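Local coordinates for NANS (YJHS), A 9-O-acetyl N-acetylneuraminic acid esterase (Escherichia coli O157:H7 EDL933, PDB 3PT5), which probably hydrolyses the 9-O-acetyl group of 9-O-acetyl-N-acetylneuraminate, an alternative sialic acid of mammalian mucosal sites, and so lets the bacterium grow on it, at residues A135-S140 with T197-S202; Q190-L195 with A252-Y257. All blocks are in the same frame, centred on the assembly; numbering follows the deposited sequence.

Contact 1 of 2, residues A135-S140 with T197-S202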
loop_
_atom_site.group_PDB
_atom_site.type_symbol
_atom_site.label_atom_id
_atom_site.label_comp_id
_atom_site.label_asym_id
_atom_site.label_seq_id
_atom_site.Cartn_x
_atom_site.Cartn_y
_atom_site.Cartn_z
ATOM N N ALA A 135 6.987 -7.423 9.689
ATOM C CA ALA A 135 8.447 -7.378 9.601
ATOM C C ALA A 135 9.017 -8.707 9.155
ATOM O O ALA A 135 8.322 -9.694 9.188
ATOM C CB ALA A 135 9.042 -7.012 10.957
ATOM N N PHE A 136 10.294 -8.700 8.792
ATOM C CA PHE A 136 11.002 -9.954 8.522
ATOM C C PHE A 136 11.624 -10.554 9.756
ATOM O O PHE A 136 11.822 -11.777 9.810
ATOM C CB PHE A 136 12.091 -9.744 7.473
ATOM C CG PHE A 136 11.549 -9.563 6.077
ATOM C CD1 PHE A 136 11.237 -10.666 5.267
ATOM C CD2 PHE A 136 11.313 -8.282 5.576
ATOM C CE1 PHE A 136 10.733 -10.481 3.978
ATOM C CE2 PHE A 136 10.791 -8.087 4.281
ATOM C CZ PHE A 136 10.507 -9.196 3.479
ATOM N N THR A 137 11.946 -9.702 10.729
ATOM C CA THR A 137 12.716 -10.150 11.902
ATOM C C THR A 137 11.940 -10.222 13.223
ATOM O O THR A 137 12.519 -10.511 14.289
ATOM C CB THR A 137 14.054 -9.354 12.049
ATOM O OG1 THR A 137 13.808 -7.983 12.430
ATOM C CG2 THR A 137 14.854 -9.382 10.751
ATOM N N ALA A 138 10.637 -9.934 13.161
ATOM C CA ALA A 138 9.763 -9.965 14.329
ATOM C C ALA A 138 8.339 -10.059 13.847
ATOM O O ALA A 138 8.017 -9.618 12.736
ATOM C CB ALA A 138 9.945 -8.715 15.155
ATOM N N GLY A 139 7.477 -10.643 14.674
ATOM C CA GLY A 139 6.055 -10.670 14.405
ATOM C C GLY A 139 5.528 -12.090 14.324
ATOM O O GLY A 139 6.208 -12.966 13.812
ATOM N N SER A 140 4.325 -12.299 14.846
ATOM C CA SER A 140 3.645 -13.596 14.770
ATOM C C SER A 140 3.476 -14.071 13.325
ATOM O O SER A 140 3.225 -13.268 12.441
ATOM C CB SER A 140 2.278 -13.497 15.469
ATOM O OG SER A 140 1.570 -12.354 15.024
ATOM N N THR A 197 15.117 -3.730 15.252
ATOM C CA THR A 197 15.518 -5.010 15.856
ATOM C C THR A 197 17.038 -5.163 15.832
ATOM O O THR A 197 17.736 -4.522 15.033
ATOM C CB THR A 197 14.837 -6.270 15.218
ATOM O OG1 THR A 197 15.457 -6.566 13.964
ATOM C CG2 THR A 197 13.345 -6.076 15.004
ATOM N N SER A 198 17.546 -6.011 16.717
ATOM C CA SER A 198 18.994 -6.247 16.772
ATOM C C SER A 198 19.424 -7.021 15.519
ATOM O O SER A 198 20.602 -7.003 15.137
ATOM C CB SER A 198 19.383 -7.000 18.053
ATOM O OG SER A 198 18.858 -8.310 18.039
ATOM N N ASP A 199 18.464 -7.666 14.870
ATOM C CA ASP A 199 18.721 -8.427 13.640
ATOM C C ASP A 199 18.424 -7.662 12.327
ATOM O O ASP A 199 18.172 -8.277 11.288
ATOM C CB ASP A 199 17.946 -9.739 13.698
ATOM C CG ASP A 199 18.456 -10.758 12.704
ATOM O OD1 ASP A 199 19.689 -10.827 12.474
ATOM O OD2 ASP A 199 17.605 -11.473 12.134
ATOM N N TYR A 200 18.468 -6.332 12.364
ATOM C CA TYR A 200 18.131 -5.516 11.184
ATOM C C TYR A 200 18.959 -5.863 9.956
ATOM O O TYR A 200 18.501 -5.693 8.828
ATOM C CB TYR A 200 18.333 -4.027 11.500
ATOM C CG TYR A 200 19.791 -3.629 11.574
ATOM C CD1 TYR A 200 20.447 -3.113 10.462
ATOM C CD2 TYR A 200 20.520 -3.816 12.755
ATOM C CE1 TYR A 200 21.786 -2.768 10.516
ATOM C CE2 TYR A 200 21.853 -3.479 12.817
ATOM C CZ TYR A 200 22.478 -2.950 11.695
ATOM O OH TYR A 200 23.806 -2.623 11.771
ATOM N N ALA A 201 20.190 -6.336 10.178
ATOM C CA ALA A 201 21.115 -6.557 9.082
ATOM C C ALA A 201 20.765 -7.789 8.255
ATOM O O ALA A 201 21.237 -7.932 7.117
ATOM C CB ALA A 201 22.541 -6.616 9.599
ATOM N N SER A 202 19.909 -8.665 8.793
ATOM C CA SER A 202 19.409 -9.791 8.011
ATOM C C SER A 202 18.305 -9.391 7.007
ATOM O O SER A 202 17.976 -10.159 6.125
ATOM C CB SER A 202 18.891 -10.898 8.923
ATOM O OG SER A 202 17.825 -10.422 9.711
#

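Contact 2 of 2, residues Q190-L195 with A252-Y257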
loop_
_atom_site.group_PDB
_atom_site.type_symbol
_atom_site.label_atom_id
_atom_site.label_comp_id
_atom_site.label_asym_id
_atom_site.label_seq_id
_atom_site.Cartn_x
_atom_site.Cartn_y
_atom_site.Cartn_z
ATOM N N GLN A 190 8.080 -1.071 3.091
ATOM C CA GLN A 190 8.303 -1.877 4.271
ATOM C C GLN A 190 9.734 -1.707 4.745
ATOM O O GLN A 190 10.646 -1.464 3.952
ATOM C CB GLN A 190 8.054 -3.333 3.926
ATOM C CG GLN A 190 7.929 -4.248 5.126
ATOM C CD GLN A 190 9.265 -4.687 5.665
ATOM O OE1 GLN A 190 10.211 -4.834 4.910
ATOM N NE2 GLN A 190 9.343 -4.927 6.978
ATOM N N GLY A 191 9.906 -1.821 6.055
ATOM C CA GLY A 191 11.232 -1.828 6.657
ATOM C C GLY A 191 11.244 -1.276 8.052
ATOM O O GLY A 191 12.112 -1.627 8.866
ATOM N N GLU A 192 10.266 -0.415 8.343
ATOM C CA GLU A 192 10.264 0.377 9.591
ATOM C C GLU A 192 10.517 -0.478 10.833
ATOM O O GLU A 192 11.371 -0.142 11.643
ATOM C CB GLU A 192 8.913 1.048 9.769
ATOM C CG GLU A 192 8.696 2.292 8.888
ATOM C CD GLU A 192 8.113 1.991 7.515
ATOM O OE1 GLU A 192 7.952 0.815 7.135
ATOM O OE2 GLU A 192 7.815 2.989 6.777
ATOM N N PHE A 193 9.739 -1.539 11.014
ATOM C CA PHE A 193 9.897 -2.328 12.267
ATOM C C PHE A 193 11.224 -3.057 12.301
ATOM O O PHE A 193 11.831 -3.225 13.374
ATOM C CB PHE A 193 8.728 -3.284 12.492
ATOM C CG PHE A 193 7.580 -2.655 13.221
ATOM C CD1 PHE A 193 7.310 -1.292 13.089
ATOM C CD2 PHE A 193 6.768 -3.420 14.051
ATOM C CE1 PHE A 193 6.260 -0.710 13.763
ATOM C CE2 PHE A 193 5.718 -2.831 14.739
ATOM C CZ PHE A 193 5.465 -1.490 14.603
ATOM N N ASP A 194 11.691 -3.470 11.140
ATOM C CA ASP A 194 13.007 -4.135 11.066
ATOM C C ASP A 194 14.168 -3.200 11.436
ATOM O O ASP A 194 15.210 -3.667 11.894
ATOM C CB ASP A 194 13.225 -4.799 9.704
ATOM C CG ASP A 194 12.385 -6.062 9.535
ATOM O OD1 ASP A 194 12.477 -6.975 10.398
ATOM O OD2 ASP A 194 11.641 -6.165 8.543
ATOM N N LEU A 195 13.984 -1.895 11.267
ATOM C CA LEU A 195 14.993 -0.920 11.680
ATOM C C LEU A 195 15.298 -0.982 13.163
ATOM O O LEU A 195 16.377 -0.583 13.599
ATOM C CB LEU A 195 14.537 0.501 11.387
ATOM C CG LEU A 195 14.288 0.909 9.949
ATOM C CD1 LEU A 195 13.615 2.288 9.934
ATOM C CD2 LEU A 195 15.584 0.945 9.205
ATOM N N ALA A 252 21.280 0.312 5.950
ATOM C CA ALA A 252 21.338 -1.096 5.549
ATOM C C ALA A 252 20.068 -1.523 4.829
ATOM O O ALA A 252 20.108 -2.066 3.709
ATOM C CB ALA A 252 21.595 -1.984 6.732
ATOM N N ILE A 253 18.929 -1.232 5.451
ATOM C CA ILE A 253 17.663 -1.726 4.936
ATOM C C ILE A 253 17.188 -0.998 3.687
ATOM O O ILE A 253 16.896 -1.628 2.650
ATOM C CB ILE A 253 16.601 -1.747 6.037
ATOM C CG1 ILE A 253 17.039 -2.754 7.107
ATOM C CG2 ILE A 253 15.188 -2.045 5.450
ATOM C CD1 ILE A 253 16.115 -2.934 8.319
ATOM N N TYR A 254 17.117 0.325 3.789
ATOM C CA TYR A 254 16.607 1.114 2.674
ATOM C C TYR A 254 17.686 1.321 1.622
ATOM O O TYR A 254 17.378 1.492 0.435
ATOM C CB TYR A 254 15.965 2.427 3.161
ATOM C CG TYR A 254 14.604 2.178 3.790
ATOM C CD1 TYR A 254 13.434 2.386 3.063
ATOM C CD2 TYR A 254 14.482 1.707 5.090
ATOM C CE1 TYR A 254 12.183 2.129 3.609
ATOM C CE2 TYR A 254 13.225 1.428 5.656
ATOM C CZ TYR A 254 12.075 1.662 4.916
ATOM O OH TYR A 254 10.817 1.414 5.455
ATOM N N GLY A 255 18.948 1.229 2.023
ATOM C CA GLY A 255 20.028 1.275 1.038
ATOM C C GLY A 255 19.945 0.078 0.103
ATOM O O GLY A 255 20.217 0.194 -1.103
ATOM N N ASN A 256 19.498 -1.055 0.631
ATOM C CA ASN A 256 19.358 -2.249 -0.168
ATOM C C ASN A 256 18.272 -2.130 -1.249
ATOM O O ASN A 256 18.246 -2.890 -2.213
ATOM C CB ASN A 256 19.112 -3.460 0.717
ATOM C CG ASN A 256 19.104 -4.745 -0.071
ATOM O OD1 ASN A 256 20.096 -5.088 -0.748
ATOM N ND2 ASN A 256 18.001 -5.488 0.023
ATOM N N TYR A 257 17.358 -1.188 -1.073
ATOM C CA TYR A 257 16.341 -0.918 -2.100
ATOM C C TYR A 257 16.915 -0.087 -3.247
ATOM O O TYR A 257 16.318 -0.024 -4.317
ATOM C CB TYR A 257 15.165 -0.166 -1.498
ATOM C CG TYR A 257 14.360 -0.964 -0.487
ATOM C CD1 TYR A 257 14.048 -2.313 -0.699
ATOM C CD2 TYR A 257 13.881 -0.360 0.668
ATOM C CE1 TYR A 257 13.303 -3.046 0.250
ATOM C CE2 TYR A 257 13.131 -1.070 1.606
ATOM C CZ TYR A 257 12.835 -2.399 1.403
ATOM O OH TYR A 257 12.098 -3.086 2.359
HETATM O O HOH W 1 8.617 2.430 4.045
#

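Contact 1 of 2, residues A135-S140 with T197-S202
Two threonine hydroxyls carry the hydrogen bonding between 135-140 and 197-202. Thr197 OG1 donates to Thr137 OG1 over 2.7 Å, the two side chains crossing obliquely. In both residues the hydroxyl takes the crowded position between backbone N and carbonyl carbon. Thr137 OG1 is also bonded to the carboxylate of Asp194, so it is gripped by two bonds; as it accepts from Thr197, its own proton is probably directed to Asp194 OD1. Within 197-202, a type I turn runs from Thr197 to Tyr200, and Asp199 N reaches back to Thr197 OG1 in a weak bond of 3.3 Å, bent to 124°. The hydroxyl that meets Thr137 is thereby tied loosely to its own turn.

Van der Waals contact comes mainly from the methyl of Thr137, anti to the carbonyl carbon. CG2 enters a largely polar setting, 3.3 Å from Ser202 OG and 3.5 Å from Asp199 O, with Asp199 OD2 beside it. Asp199 O, one of the atoms the methyl meets, also accepts the backbone N-H of Ser202 at 3.1 Å, across the short 3-10 segment. A looser apolar touch joins Ala138 CB and Thr197 CG2 at 4.3 Å.

This surface contact joins the loop after strand 122-130 to the turn leading into helix 203-218. On its inner side Phe136 packs on that helix, edge-to-face with His203, while Tyr200 lies against helix 247-253.

Contact 2 of 2, residues Q190-L195 with A252-Y257
Tyr254 buries the most surface, bringing CE2 of its ring to 3.9 Å from Gly191 CA, which bears no side chain to block it. Its hydroxyl donates over 2.8 Å to water 1, which lies in the ring plane and donates to Glu192 OE2 over 2.9 Å. That carboxylate, turned 80° from the ring, is held by Thr238 and Asn31.

Ile253 packs beside this ring, with CG2 also facing Gly191 CA. Its extended chain (chi2 180°) carries CD1 to 3.7 Å from Asp194 CB and 4.0 Å from Leu195 CD2.

Gln190 contributes through main chain and side chain. Its main-chain O accepts a 2.7 Å bond from Tyr257 OH, which sits above the carbonyl plane and also receives Trp188 NE1. Its side chain, bent at chi2, has NE2 bonded nearly straight (165°) to Asp194 OD2 at 3.0 Å, while OE1 is taken by His203, fixing the amide's rotation; the Asp194 carboxylate also bonds Thr137 OG1.

Gln-Gly-Glu at 190-192 probably corresponds to block III of SGNH hydrolases. The buried contact seats this loop, after strand 182-189, on helix 247-253 and the residues that follow it, with helix 203-218 alongside and Trp242 of helix 240-245 against Leu195.

How the contacts relate
From the N terminus, the chain leaves strand 122-130, passes through 135-140, and returns by helix 162-176 and strand 182-189 to 197-202, where contact 1 closes the loop. Contact 2 opens before that closure, at 190-195, and closes after helix 203-218 and strand 233-236, at 252-257. The two loops therefore cross: each contact has one segment within the other's loop. Their centres are 10 Å apart, and Asp194 bridges them, its OD2 accepting a probable hydrogen bond from Phe136 N. Together they tie the loops following two parallel strands, 122-130 and 182-189, separated in the sheet by 20-28, to helix 247-253 and the residues that follow it.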